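Local coordinates for signal transduction histidine-protein kinase/phosphatase MprB (Mycobacterium hassiacum, PDB 6BLK), which probably autophosphorylates on histidine with ATP in two-component stress signalling, and whose ATP-binding kinase domain is the part described here, at residues A[5-11]-A[38-44]; A[18-22]-A[51-56]; A[74-79]-A[152-157]; A[86-91]-A[144-148]. The contacts are given in a common frame with arbitrary orientation. Residues are numbered along the deposited sequence.

Contact 1. Residues A[5-11]-A[38-44]; sequences VHEPVDM and WQVIGDS
V9 (chi1 t) lies against G42 and S44, its CG2 3.6 Å from G42 O and its CG1 4.0 Å from S44 CB. Strand 7-10 pairs antiparallel with strand 30-40 in the mixed sheet of the histidine kinase ATPase domain; segments 7-10 and 38-40 run at 148°, axes 4.6 Å apart. E7-G42 and V9-V40 are hydrogen-bonded pairs, P8-I41 and D10-Q39 non-hydrogen-bonded ones. Bonds run from E7 N to G42 O (3.0 Å), G42 N to E7 O (2.8 Å), V9 N to V40 O (2.7 Å), V40 N to V9 O (2.9 Å) and M11 N to W38 O (3.0 Å). On the face of V9 and V40, M11 CG meets V40 CG2 at 3.7 Å, and V9 and M11 touch L47; P8, I41, D10 and Q39 share the other. The chain turns at I41, and G42 (phi 167°, psi -135°) takes angles that call for glycine. I41 CG2 sits 3.4 Å from the H6 ring centroid, over its face (CH-pi). A water joins V5 N (3.0 Å) to D43 OD2 (2.7 Å). D10 and D43 N-cap helices 11-25 and 44-60, D43 OD1 also bonding S45. Main-chain bonding thus fixes the register, while apolar contacts fill the V9 face.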
loop_
_atom_site.group_PDB
_atom_site.type_symbol
_atom_site.label_atom_id
_atom_site.label_comp_id
_atom_site.label_asym_id
_atom_site.label_seq_id
_atom_site.Cartn_x
_atom_site.Cartn_y
_atom_site.Cartn_z
ATOM N N VAL A 5 -12.177 1.911 16.653
ATOM C CA VAL A 5 -11.124 2.737 17.234
ATOM C C VAL A 5 -11.077 4.056 16.469
ATOM O O VAL A 5 -10.986 4.062 15.237
ATOM C CB VAL A 5 -9.771 2.011 17.182
ATOM C CG1 VAL A 5 -8.693 2.808 17.888
ATOM C CG2 VAL A 5 -9.896 0.616 17.784
ATOM N N HIS A 6 -11.150 5.188 17.207
ATOM C CA HIS A 6 -11.179 6.537 16.621
ATOM C C HIS A 6 -10.209 7.377 17.457
ATOM O O HIS A 6 -10.626 8.133 18.338
ATOM C CB HIS A 6 -12.589 7.113 16.639
ATOM C CG HIS A 6 -12.851 8.140 15.583
ATOM N ND1 HIS A 6 -13.072 7.806 14.264
ATOM C CD2 HIS A 6 -12.945 9.491 15.648
ATOM C CE1 HIS A 6 -13.281 8.905 13.559
ATOM N NE2 HIS A 6 -13.208 9.941 14.375
ATOM N N GLU A 7 -8.914 7.225 17.203
ATOM C CA GLU A 7 -7.867 7.927 17.930
ATOM C C GLU A 7 -6.868 8.547 16.962
ATOM O O GLU A 7 -6.772 8.127 15.806
ATOM C CB GLU A 7 -7.114 6.977 18.876
ATOM C CG GLU A 7 -7.999 6.280 19.925
ATOM C CD GLU A 7 -8.554 7.232 20.989
ATOM O OE1 GLU A 7 -8.042 8.365 21.115
ATOM O OE2 GLU A 7 -9.506 6.841 21.702
ATOM N N PRO A 8 -6.105 9.545 17.403
ATOM C CA PRO A 8 -5.062 10.114 16.531
ATOM C C PRO A 8 -3.993 9.082 16.217
ATOM O O PRO A 8 -3.502 8.385 17.110
ATOM C CB PRO A 8 -4.502 11.286 17.350
ATOM C CG PRO A 8 -5.506 11.567 18.373
ATOM C CD PRO A 8 -6.237 10.303 18.662
ATOM N N VAL A 9 -3.665 8.964 14.923
ATOM C CA VAL A 9 -2.707 7.982 14.399
ATOM C C VAL A 9 -1.602 8.719 13.638
ATOM O O VAL A 9 -1.877 9.413 12.649
ATOM C CB VAL A 9 -3.381 6.945 13.484
ATOM C CG1 VAL A 9 -2.362 5.998 12.940
ATOM C CG2 VAL A 9 -4.441 6.150 14.233
ATOM N N ASP A 10 -0.353 8.543 14.075
ATOM C CA ASP A 10 0.822 9.110 13.400
ATOM C C ASP A 10 1.229 8.198 12.240
ATOM O O ASP A 10 1.702 7.090 12.452
ATOM C CB ASP A 10 1.933 9.253 14.442
ATOM C CG ASP A 10 3.209 9.806 13.902
ATOM O OD1 ASP A 10 3.418 9.814 12.683
ATOM O OD2 ASP A 10 4.043 10.211 14.743
ATOM N N MET A 11 1.029 8.647 11.000
ATOM C CA MET A 11 1.256 7.764 9.876
ATOM C C MET A 11 2.738 7.492 9.661
ATOM O O MET A 11 3.077 6.464 9.068
ATOM C CB MET A 11 0.647 8.330 8.587
ATOM C CG MET A 11 -0.875 8.267 8.523
ATOM S SD MET A 11 -1.534 6.567 8.667
ATOM C CE MET A 11 -0.821 5.724 7.292
ATOM N N TRP A 38 1.846 13.185 8.830
ATOM C CA TRP A 38 0.400 13.144 8.590
ATOM C C TRP A 38 -0.306 12.379 9.702
ATOM O O TRP A 38 0.023 11.235 9.987
ATOM C CB TRP A 38 0.091 12.506 7.243
ATOM C CG TRP A 38 -1.277 12.742 6.750
ATOM C CD1 TRP A 38 -2.320 11.846 6.649
ATOM C CD2 TRP A 38 -1.759 13.984 6.253
ATOM N NE1 TRP A 38 -3.436 12.490 6.145
ATOM C CE2 TRP A 38 -3.116 13.802 5.903
ATOM C CE3 TRP A 38 -1.183 15.239 6.098
ATOM C CZ2 TRP A 38 -3.882 14.825 5.382
ATOM C CZ3 TRP A 38 -1.937 16.256 5.588
ATOM C CH2 TRP A 38 -3.288 16.042 5.228
ATOM N N GLN A 39 -1.346 12.976 10.261
ATOM C CA GLN A 39 -2.118 12.368 11.338
ATOM C C GLN A 39 -3.505 12.019 10.809
ATOM O O GLN A 39 -4.159 12.850 10.185
ATOM C CB GLN A 39 -2.252 13.305 12.544
ATOM C CG GLN A 39 -3.126 12.735 13.655
ATOM C CD GLN A 39 -3.512 13.760 14.697
ATOM O OE1 GLN A 39 -4.507 14.469 14.558
ATOM N NE2 GLN A 39 -2.718 13.850 15.741
ATOM N N VAL A 40 -3.906 10.772 11.012
ATOM C CA VAL A 40 -5.219 10.272 10.628
ATOM C C VAL A 40 -5.947 9.906 11.911
ATOM O O VAL A 40 -5.326 9.421 12.858
ATOM C CB VAL A 40 -5.096 9.048 9.697
ATOM C CG1 VAL A 40 -6.477 8.425 9.437
ATOM C CG2 VAL A 40 -4.394 9.434 8.367
ATOM N N ILE A 41 -7.256 10.159 11.960
ATOM C CA ILE A 41 -8.069 9.735 13.096
ATOM C C ILE A 41 -8.616 8.360 12.754
ATOM O O ILE A 41 -9.301 8.190 11.740
ATOM C CB ILE A 41 -9.207 10.729 13.395
ATOM C CG1 ILE A 41 -8.683 12.170 13.558
ATOM C CG2 ILE A 41 -9.978 10.274 14.650
ATOM C CD1 ILE A 41 -7.725 12.359 14.686
ATOM N N GLY A 42 -8.284 7.380 13.563
ATOM C CA GLY A 42 -8.789 6.044 13.359
ATOM C C GLY A 42 -8.079 4.997 14.182
ATOM O O GLY A 42 -7.761 5.194 15.365
ATOM N N ASP A 43 -7.765 3.883 13.514
ATOM C CA ASP A 43 -7.394 2.627 14.147
ATOM C C ASP A 43 -5.981 2.297 13.690
ATOM O O ASP A 43 -5.791 1.847 12.550
ATOM C CB ASP A 43 -8.383 1.556 13.740
ATOM C CG ASP A 43 -8.075 0.206 14.328
ATOM O OD1 ASP A 43 -6.953 0.002 14.840
ATOM O OD2 ASP A 43 -8.974 -0.661 14.258
ATOM N N SER A 44 -4.984 2.509 14.557
ATOM C CA SER A 44 -3.599 2.294 14.132
ATOM C C SER A 44 -3.344 0.843 13.734
ATOM O O SER A 44 -2.550 0.580 12.831
ATOM C CB SER A 44 -2.614 2.734 15.224
ATOM O OG SER A 44 -2.752 1.974 16.408
HETATM O O HOH W 1 -11.536 0.056 14.436
#

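Contact 2. Residues A[18-22]-A[51-56]; sequences SLERV and VLNVLD
V51 opens the second segment: segment 51-56 of helix 44-60 crosses segment 18-22 of helix 11-25 at -38°, with their axes 9.3 Å apart at closest. Both backbones are helical, with bonds such as L55 N to V51 O at 2.9 Å. V51 CB lies 3.8 Å from S18 OG, a hydroxyl that hydrogen-bonds V14 O in its own helix. One residue on, L52 (chi1 t, chi2 p) packs on S18, R21 and V22: its CD1 is 3.6 Å from S18 O and 4.4 Å from V22 CB, while CD2 comes within 3.7 Å of R21 NE. These helices belong to the alpha/beta sandwich of the histidine kinase ATPase domain, L19 and V22 touching strand 30-40 and V51 touching strand 79-85. Next, L55 (m, t) sends CD1 to 3.7 Å from S18 CB and 3.8 Å from L19 CD2, and its CB to 4.2 Å from V22 CG1. D56 finishes the segment, its CA 4.2 Å from V22 CG2, with its side chain about 5 Å from the bound magnesium ion.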
loop_
_atom_site.group_PDB
_atom_site.type_symbol
_atom_site.label_atom_id
_atom_site.label_comp_id
_atom_site.label_asym_id
_atom_site.label_seq_id
_atom_site.Cartn_x
_atom_site.Cartn_y
_atom_site.Cartn_z
ATOM N N SER A 18 5.424 -0.887 9.786
ATOM C CA SER A 18 5.160 -1.789 8.672
ATOM C C SER A 18 6.430 -2.103 7.904
ATOM O O SER A 18 6.632 -3.242 7.478
ATOM C CB SER A 18 4.123 -1.194 7.731
ATOM O OG SER A 18 2.906 -0.971 8.409
ATOM N N LEU A 19 7.288 -1.103 7.702
ATOM C CA LEU A 19 8.520 -1.335 6.957
ATOM C C LEU A 19 9.455 -2.268 7.705
ATOM O O LEU A 19 10.106 -3.107 7.082
ATOM C CB LEU A 19 9.237 -0.022 6.657
ATOM C CG LEU A 19 8.701 0.785 5.470
ATOM C CD1 LEU A 19 9.312 2.191 5.444
ATOM C CD2 LEU A 19 8.935 0.043 4.152
ATOM N N GLU A 20 9.572 -2.112 9.026
ATOM C CA GLU A 20 10.454 -2.996 9.786
ATOM C C GLU A 20 10.096 -4.450 9.543
ATOM O O GLU A 20 10.978 -5.284 9.315
ATOM C CB GLU A 20 10.379 -2.682 11.281
ATOM C CG GLU A 20 11.258 -1.518 11.710
ATOM C CD GLU A 20 12.747 -1.831 11.595
ATOM O OE1 GLU A 20 13.179 -2.875 12.128
ATOM O OE2 GLU A 20 13.484 -1.039 10.965
ATOM N N ARG A 21 8.802 -4.766 9.549
ATOM C CA ARG A 21 8.369 -6.138 9.304
ATOM C C ARG A 21 8.828 -6.638 7.937
ATOM O O ARG A 21 9.380 -7.737 7.822
ATOM C CB ARG A 21 6.846 -6.234 9.422
ATOM C CG ARG A 21 6.309 -6.199 10.845
ATOM C CD ARG A 21 6.011 -7.599 11.401
ATOM N NE ARG A 21 4.984 -8.302 10.626
ATOM C CZ ARG A 21 5.192 -9.372 9.857
ATOM N NH1 ARG A 21 6.399 -9.914 9.743
ATOM N NH2 ARG A 21 4.178 -9.917 9.197
ATOM N N VAL A 22 8.595 -5.864 6.877
ATOM C CA VAL A 22 8.817 -6.431 5.554
ATOM C C VAL A 22 10.280 -6.380 5.130
ATOM O O VAL A 22 10.694 -7.176 4.277
ATOM C CB VAL A 22 7.921 -5.740 4.513
ATOM C CG1 VAL A 22 8.425 -4.351 4.215
ATOM C CG2 VAL A 22 7.829 -6.584 3.238
ATOM N N VAL A 51 -1.227 -1.009 5.452
ATOM C CA VAL A 51 0.049 -0.652 4.844
ATOM C C VAL A 51 0.933 -1.887 4.694
ATOM O O VAL A 51 1.561 -2.086 3.647
ATOM C CB VAL A 51 0.736 0.460 5.652
ATOM C CG1 VAL A 51 2.125 0.739 5.112
ATOM C CG2 VAL A 51 -0.100 1.735 5.634
ATOM N N LEU A 52 1.002 -2.730 5.731
ATOM C CA LEU A 52 1.830 -3.939 5.639
ATOM C C LEU A 52 1.348 -4.840 4.514
ATOM O O LEU A 52 2.162 -5.437 3.800
ATOM C CB LEU A 52 1.836 -4.683 6.966
ATOM C CG LEU A 52 2.625 -5.989 7.026
ATOM C CD1 LEU A 52 4.073 -5.705 6.704
ATOM C CD2 LEU A 52 2.478 -6.615 8.415
ATOM N N ASN A 53 0.036 -4.951 4.313
ATOM C CA ASN A 53 -0.427 -5.816 3.239
ATOM C C ASN A 53 0.018 -5.299 1.874
ATOM O O ASN A 53 0.348 -6.093 0.982
ATOM C CB ASN A 53 -1.945 -5.965 3.269
ATOM C CG ASN A 53 -2.431 -6.860 4.407
ATOM O OD1 ASN A 53 -1.659 -7.349 5.234
ATOM N ND2 ASN A 53 -3.726 -7.066 4.448
ATOM N N VAL A 54 0.026 -3.974 1.686
ATOM C CA VAL A 54 0.484 -3.424 0.406
ATOM C C VAL A 54 1.986 -3.570 0.271
ATOM O O VAL A 54 2.473 -3.955 -0.792
ATOM C CB VAL A 54 0.035 -1.962 0.219
ATOM C CG1 VAL A 54 0.582 -1.392 -1.078
ATOM C CG2 VAL A 54 -1.466 -1.880 0.192
ATOM N N LEU A 55 2.734 -3.294 1.339
ATOM C CA LEU A 55 4.183 -3.465 1.297
ATOM C C LEU A 55 4.548 -4.908 1.044
ATOM O O LEU A 55 5.520 -5.183 0.332
ATOM C CB LEU A 55 4.834 -2.991 2.582
ATOM C CG LEU A 55 4.809 -1.483 2.811
ATOM C CD1 LEU A 55 5.359 -1.213 4.196
ATOM C CD2 LEU A 55 5.619 -0.715 1.764
ATOM N N ASP A 56 3.801 -5.845 1.633
ATOM C CA ASP A 56 4.104 -7.256 1.440
ATOM C C ASP A 56 3.963 -7.653 -0.027
ATOM O O ASP A 56 4.814 -8.380 -0.556
ATOM C CB ASP A 56 3.208 -8.123 2.316
ATOM C CG ASP A 56 3.603 -9.569 2.273
ATOM O OD1 ASP A 56 4.737 -9.857 2.713
ATOM O OD2 ASP A 56 2.784 -10.386 1.793
#

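Contact 3. Residues A[74-79]-A[152-157]; sequences QIDPGH and VLPGRP
This is a surface contact in which the hairpin turn between strands 67-76 and 79-85 pairs with the end of strand 147-154, at the end of the sheet away from the nucleotide. A single hydrogen bond links the segments, from G155 N to G78 O at 2.9 Å with an angle of 160° at the hydrogen. H79 and P154 form an antiparallel non-hydrogen-bonded pair, CA to CA 4.3 Å, with both side chains on the same face and H79 CD2 3.9 Å from P154 CB. CA-H...O contacts flank it: P154 CA lies 3.2 Å from G78 O, and H79 CA 3.5 Å from L153 O. G155 (phi 170°, psi -152°) has angles that demand glycine as the chain passes from strand 147-154 to strand 156-157. V152 CG1 meets I75 CD1 and H79 CB, each at 4.1 Å, while Q74 OE1 is 3.9 Å from P157 CB.

The turn is held internally. D76 (chi1 p) accepts through OD1 from G78 N at 2.8 Å, and from H79 ND1 at 2.9 Å with H79 in its m rotamer. Q74 NE2 donates to D76 O at 2.8 Å, and I75 N to H79 O at 2.9 Å. A type I turn from D76 to H79, an Asx turn at D76 and a classic bulge of I75 and D76 opposite H79 together define a bulged beta-hairpin.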
loop_
_atom_site.group_PDB
_atom_site.type_symbol
_atom_site.label_atom_id
_atom_site.label_comp_id
_atom_site.label_asym_id
_atom_site.label_seq_id
_atom_site.Cartn_x
_atom_site.Cartn_y
_atom_site.Cartn_z
ATOM N N GLN A 74 0.940 15.369 1.184
ATOM C CA GLN A 74 -0.334 16.080 1.274
ATOM C C GLN A 74 -0.776 16.537 -0.118
ATOM O O GLN A 74 0.026 17.045 -0.891
ATOM C CB GLN A 74 -0.181 17.303 2.180
ATOM C CG GLN A 74 -1.485 18.079 2.401
ATOM C CD GLN A 74 -1.397 19.109 3.499
ATOM O OE1 GLN A 74 -0.331 19.382 4.037
ATOM N NE2 GLN A 74 -2.547 19.698 3.844
ATOM N N ILE A 75 -2.052 16.353 -0.447
ATOM C CA ILE A 75 -2.578 16.744 -1.752
ATOM C C ILE A 75 -3.654 17.831 -1.678
ATOM O O ILE A 75 -3.955 18.437 -2.716
ATOM C CB ILE A 75 -3.111 15.518 -2.536
ATOM C CG1 ILE A 75 -4.277 14.842 -1.777
ATOM C CG2 ILE A 75 -1.998 14.548 -2.808
ATOM C CD1 ILE A 75 -5.018 13.752 -2.572
ATOM N N ASP A 76 -4.233 18.124 -0.496
ATOM C CA ASP A 76 -5.122 19.264 -0.237
ATOM C C ASP A 76 -5.167 19.531 1.275
ATOM O O ASP A 76 -4.522 18.808 2.055
ATOM C CB ASP A 76 -6.513 19.018 -0.858
ATOM C CG ASP A 76 -7.262 17.868 -0.237
ATOM O OD1 ASP A 76 -7.477 17.873 0.980
ATOM O OD2 ASP A 76 -7.669 16.955 -0.988
ATOM N N PRO A 77 -5.873 20.577 1.749
ATOM C CA PRO A 77 -5.829 20.890 3.184
ATOM C C PRO A 77 -6.255 19.747 4.090
ATOM O O PRO A 77 -5.837 19.715 5.258
ATOM C CB PRO A 77 -6.777 22.098 3.299
ATOM C CG PRO A 77 -6.716 22.714 1.946
ATOM C CD PRO A 77 -6.636 21.578 0.993
ATOM N N GLY A 78 -7.049 18.790 3.601
ATOM C CA GLY A 78 -7.481 17.716 4.470
ATOM C C GLY A 78 -7.145 16.304 4.015
ATOM O O GLY A 78 -7.635 15.347 4.621
ATOM N N HIS A 79 -6.282 16.147 3.019
ATOM C CA HIS A 79 -5.980 14.803 2.540
ATOM C C HIS A 79 -4.523 14.642 2.146
ATOM O O HIS A 79 -3.894 15.563 1.636
ATOM C CB HIS A 79 -6.842 14.431 1.337
ATOM C CG HIS A 79 -8.306 14.427 1.608
ATOM N ND1 HIS A 79 -9.061 15.582 1.624
ATOM C CD2 HIS A 79 -9.156 13.412 1.885
ATOM C CE1 HIS A 79 -10.314 15.274 1.908
ATOM N NE2 HIS A 79 -10.400 13.967 2.071
ATOM N N VAL A 152 -5.588 7.410 -0.633
ATOM C CA VAL A 152 -5.862 8.748 -0.150
ATOM C C VAL A 152 -6.485 8.621 1.239
ATOM O O VAL A 152 -7.449 7.875 1.422
ATOM C CB VAL A 152 -6.766 9.497 -1.134
ATOM C CG1 VAL A 152 -7.146 10.866 -0.565
ATOM C CG2 VAL A 152 -6.055 9.654 -2.444
ATOM N N LEU A 153 -5.941 9.365 2.220
ATOM C CA LEU A 153 -6.379 9.317 3.620
ATOM C C LEU A 153 -6.718 10.729 4.081
ATOM O O LEU A 153 -5.884 11.640 3.961
ATOM C CB LEU A 153 -5.326 8.740 4.562
ATOM C CG LEU A 153 -5.069 7.238 4.367
ATOM C CD1 LEU A 153 -3.903 6.856 5.257
ATOM C CD2 LEU A 153 -6.331 6.422 4.674
ATOM N N PRO A 154 -7.895 10.956 4.635
ATOM C CA PRO A 154 -8.144 12.243 5.278
ATOM C C PRO A 154 -7.306 12.380 6.537
ATOM O O PRO A 154 -6.961 11.405 7.211
ATOM C CB PRO A 154 -9.642 12.206 5.598
ATOM C CG PRO A 154 -9.965 10.789 5.697
ATOM C CD PRO A 154 -9.034 10.042 4.761
ATOM N N GLY A 155 -6.948 13.615 6.843
ATOM C CA GLY A 155 -6.231 13.850 8.086
ATOM C C GLY A 155 -5.706 15.264 8.146
ATOM O O GLY A 155 -6.231 16.163 7.487
ATOM N N ARG A 156 -4.612 15.430 8.884
ATOM C CA ARG A 156 -4.037 16.756 9.049
ATOM C C ARG A 156 -2.519 16.693 9.069
ATOM O O ARG A 156 -1.930 15.698 9.512
ATOM C CB ARG A 156 -4.564 17.423 10.328
ATOM C CG ARG A 156 -4.203 16.757 11.602
ATOM C CD ARG A 156 -5.104 17.248 12.744
ATOM N NE ARG A 156 -4.766 18.600 13.175
ATOM C CZ ARG A 156 -5.196 19.152 14.305
ATOM N NH1 ARG A 156 -5.995 18.468 15.120
ATOM N NH2 ARG A 156 -4.829 20.387 14.621
ATOM N N PRO A 157 -1.861 17.743 8.592
ATOM C CA PRO A 157 -0.406 17.797 8.706
ATOM C C PRO A 157 0.002 17.915 10.164
ATOM O O PRO A 157 -0.674 18.559 10.982
ATOM C CB PRO A 157 -0.037 19.042 7.888
ATOM C CG PRO A 157 -1.211 19.848 7.881
ATOM C CD PRO A 157 -2.368 18.895 7.851
#

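Contact 4. Residues A[86-91]-A[144-148]; sequences DQGPGI and PPGTA. With ATP (adenosine-5'-triphosphate), chain E.
D86 carries the main polar links. Its backbone N donates to T147 O (3.1 Å), its OD1 accepts from T147 N (3.0 Å, 172° at the hydrogen), and its OD2 receives the adenine N6 of ATP (2.9 Å, 164°). With chi1 p and chi2 59°, OD1 also takes G88 N at 2.8 Å, an Asx turn. A weak hydrogen bond runs from G146 N to G88 O (2.9 Å, 121°).

Waters fill the gaps. One donates to D86 OD1 (2.7 Å) and accepts from G90 N (3.0 Å) and T147 OG1 (2.8 Å); a second donates to D86 O and P145 O, both at 3.0 Å; a third accepts from I91 N (2.6 Å).

Segment 86-91 is irregular throughout; 144-148 becomes regular only at T147, where strand 147-154 begins. The backbones are nearest at Q87 and G146, whose CA atoms are 4.1 Å apart; G146 CA lies 3.2 Å from D86 O. A side chain on G146 (phi 75°) would collide with that oxygen, and one on G90 (phi 80°) with G146 O. P144, after a cis peptide, packs its CG 3.2 Å from Q87 O and its CB 3.2 Å from G88 O. T147 OG1 (chi1 m) is 3.4 Å from ATP N1, and I91 CD1 is 3.9 Å from ATP C4. The DQGPG sequence and its aspartate-adenine bond identify the G1 box of the Bergerat-fold ATP site.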
loop_
_atom_site.group_PDB
_atom_site.type_symbol
_atom_site.label_atom_id
_atom_site.label_comp_id
_atom_site.label_asym_id
_atom_site.label_seq_id
_atom_site.Cartn_x
_atom_site.Cartn_y
_atom_site.Cartn_z
ATOM N N ASP A 86 6.409 -0.573 -6.930
ATOM C CA ASP A 86 7.454 -1.583 -7.124
ATOM C C ASP A 86 7.873 -1.618 -8.585
ATOM O O ASP A 86 7.371 -0.879 -9.435
ATOM C CB ASP A 86 6.995 -2.965 -6.651
ATOM C CG ASP A 86 5.773 -3.435 -7.386
ATOM O OD1 ASP A 86 5.821 -3.554 -8.637
ATOM O OD2 ASP A 86 4.735 -3.631 -6.711
ATOM N N GLN A 87 8.843 -2.507 -8.873
ATOM C CA GLN A 87 9.372 -2.730 -10.207
ATOM C C GLN A 87 9.016 -4.118 -10.708
ATOM O O GLN A 87 9.743 -4.707 -11.505
ATOM C CB GLN A 87 10.881 -2.532 -10.200
ATOM C CG GLN A 87 11.302 -1.122 -9.902
ATOM C CD GLN A 87 12.807 -0.951 -9.987
ATOM O OE1 GLN A 87 13.556 -1.536 -9.208
ATOM N NE2 GLN A 87 13.250 -0.155 -10.938
ATOM N N GLY A 88 7.908 -4.648 -10.223
ATOM C CA GLY A 88 7.393 -5.913 -10.653
ATOM C C GLY A 88 6.645 -5.796 -11.960
ATOM O O GLY A 88 6.733 -4.800 -12.684
ATOM N N PRO A 89 5.896 -6.840 -12.312
ATOM C CA PRO A 89 5.267 -6.859 -13.635
ATOM C C PRO A 89 4.156 -5.851 -13.828
ATOM O O PRO A 89 3.797 -5.560 -14.983
ATOM C CB PRO A 89 4.713 -8.286 -13.730
ATOM C CG PRO A 89 4.478 -8.656 -12.312
ATOM C CD PRO A 89 5.617 -8.074 -11.560
ATOM N N GLY A 90 3.590 -5.322 -12.755
ATOM C CA GLY A 90 2.447 -4.449 -12.868
ATOM C C GLY A 90 1.162 -5.233 -13.064
ATOM O O GLY A 90 1.152 -6.382 -13.485
ATOM N N ILE A 91 0.056 -4.585 -12.742
ATOM C CA ILE A 91 -1.277 -5.157 -12.940
ATOM C C ILE A 91 -1.891 -4.468 -14.155
ATOM O O ILE A 91 -2.046 -3.241 -14.139
ATOM C CB ILE A 91 -2.158 -4.983 -11.696
ATOM C CG1 ILE A 91 -1.580 -5.821 -10.542
ATOM C CG2 ILE A 91 -3.611 -5.395 -12.006
ATOM C CD1 ILE A 91 -2.215 -5.565 -9.182
ATOM N N PRO A 144 9.971 -3.937 -16.561
ATOM C CA PRO A 144 8.517 -3.868 -16.436
ATOM C C PRO A 144 8.048 -2.543 -15.814
ATOM O O PRO A 144 8.845 -1.769 -15.267
ATOM C CB PRO A 144 8.194 -5.062 -15.526
ATOM C CG PRO A 144 9.348 -5.189 -14.666
ATOM C CD PRO A 144 10.549 -4.824 -15.538
ATOM N N PRO A 145 6.737 -2.292 -15.872
ATOM C CA PRO A 145 6.225 -0.994 -15.404
ATOM C C PRO A 145 5.998 -0.918 -13.903
ATOM O O PRO A 145 5.935 0.195 -13.364
ATOM C CB PRO A 145 4.915 -0.851 -16.186
ATOM C CG PRO A 145 4.489 -2.268 -16.415
ATOM C CD PRO A 145 5.754 -2.991 -16.716
ATOM N N GLY A 146 5.869 -2.052 -13.220
ATOM C CA GLY A 146 5.637 -2.089 -11.788
ATOM C C GLY A 146 4.208 -1.704 -11.473
ATOM O O GLY A 146 3.495 -1.210 -12.346
ATOM N N THR A 147 3.790 -1.984 -10.241
ATOM C CA THR A 147 2.483 -1.596 -9.710
ATOM C C THR A 147 2.612 -0.406 -8.780
ATOM O O THR A 147 3.554 -0.302 -7.990
ATOM C CB THR A 147 1.837 -2.751 -8.940
ATOM O OG1 THR A 147 1.738 -3.890 -9.785
ATOM C CG2 THR A 147 0.412 -2.412 -8.484
ATOM N N ALA A 148 1.617 0.472 -8.838
ATOM C CA ALA A 148 1.467 1.569 -7.905
ATOM C C ALA A 148 0.110 1.407 -7.248
ATOM O O ALA A 148 -0.906 1.312 -7.941
ATOM C CB ALA A 148 1.587 2.901 -8.633
HETATM P PG ATP E . -2.553 -12.621 0.662
HETATM O O1G ATP E . -2.280 -11.140 0.479
HETATM O O2G ATP E . -3.965 -13.034 1.104
HETATM O O3G ATP E . -1.457 -13.371 1.400
HETATM P PB ATP E . -2.133 -12.441 -2.230
HETATM O O1B ATP E . -2.143 -13.478 -3.339
HETATM O O2B ATP E . -0.901 -11.671 -1.902
HETATM O O3B ATP E . -2.494 -13.231 -0.847
HETATM P PA ATP E . -3.538 -9.881 -2.521
HETATM O O1A ATP E . -4.999 -9.546 -2.236
HETATM O O2A ATP E . -2.482 -9.216 -1.673
HETATM O O3A ATP E . -3.458 -11.510 -2.449
HETATM O "O5'" ATP E . -3.299 -9.653 -4.055
HETATM C "C5'" ATP E . -4.167 -10.232 -5.014
HETATM C "C4'" ATP E . -3.353 -10.588 -6.251
HETATM O "O4'" ATP E . -3.043 -9.356 -6.913
HETATM C "C3'" ATP E . -2.012 -11.304 -6.044
HETATM O "O3'" ATP E . -2.162 -12.737 -5.953
HETATM C "C2'" ATP E . -1.271 -10.884 -7.299
HETATM O "O2'" ATP E . -1.678 -11.657 -8.443
HETATM C "C1'" ATP E . -1.766 -9.473 -7.527
HETATM N N9 ATP E . -0.907 -8.439 -6.922
HETATM C C8 ATP E . -1.141 -7.697 -5.787
HETATM N N7 ATP E . -0.127 -6.806 -5.590
HETATM C C5 ATP E . 0.744 -6.985 -6.608
HETATM C C6 ATP E . 1.981 -6.337 -6.982
HETATM N N6 ATP E . 2.480 -5.378 -6.190
HETATM N N1 ATP E . 2.588 -6.761 -8.090
HETATM C C2 ATP E . 2.080 -7.740 -8.860
HETATM N N3 ATP E . 0.928 -8.368 -8.586
HETATM C C4 ATP E . 0.228 -8.021 -7.482
HETATM O O HOH W 2 4.157 -5.282 -9.812
HETATM O O HOH W 3 8.489 0.661 -11.782
HETATM O O HOH W 4 -0.491 -2.322 -11.533
#

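Overall arrangement
Contacts 1 and 3 share one end of the mixed sheet (centres about 13 Å apart) and touch: Q39 N lies 2.9 Å from R156 O, probably hydrogen-bonded, and W38 packs on H79 and G155. Contact 4 lies across the chain's centre from contact 1, about 29 Å between centres; contacts 3 and 4, joined by strand 147-154, have centres about 26 Å apart. Contact 2 pairs the two helices contact 1 leads into; the centres of contacts 1 and 2 are about 17 Å apart, their segments alternating in sequence. Contact 3 follows contact 1 and encloses contact 4. The sheet spans from strand 30-40, paired with 7-10 and 156-157, to the adenine pocket, helix 44-60 reaching ATP and magnesium.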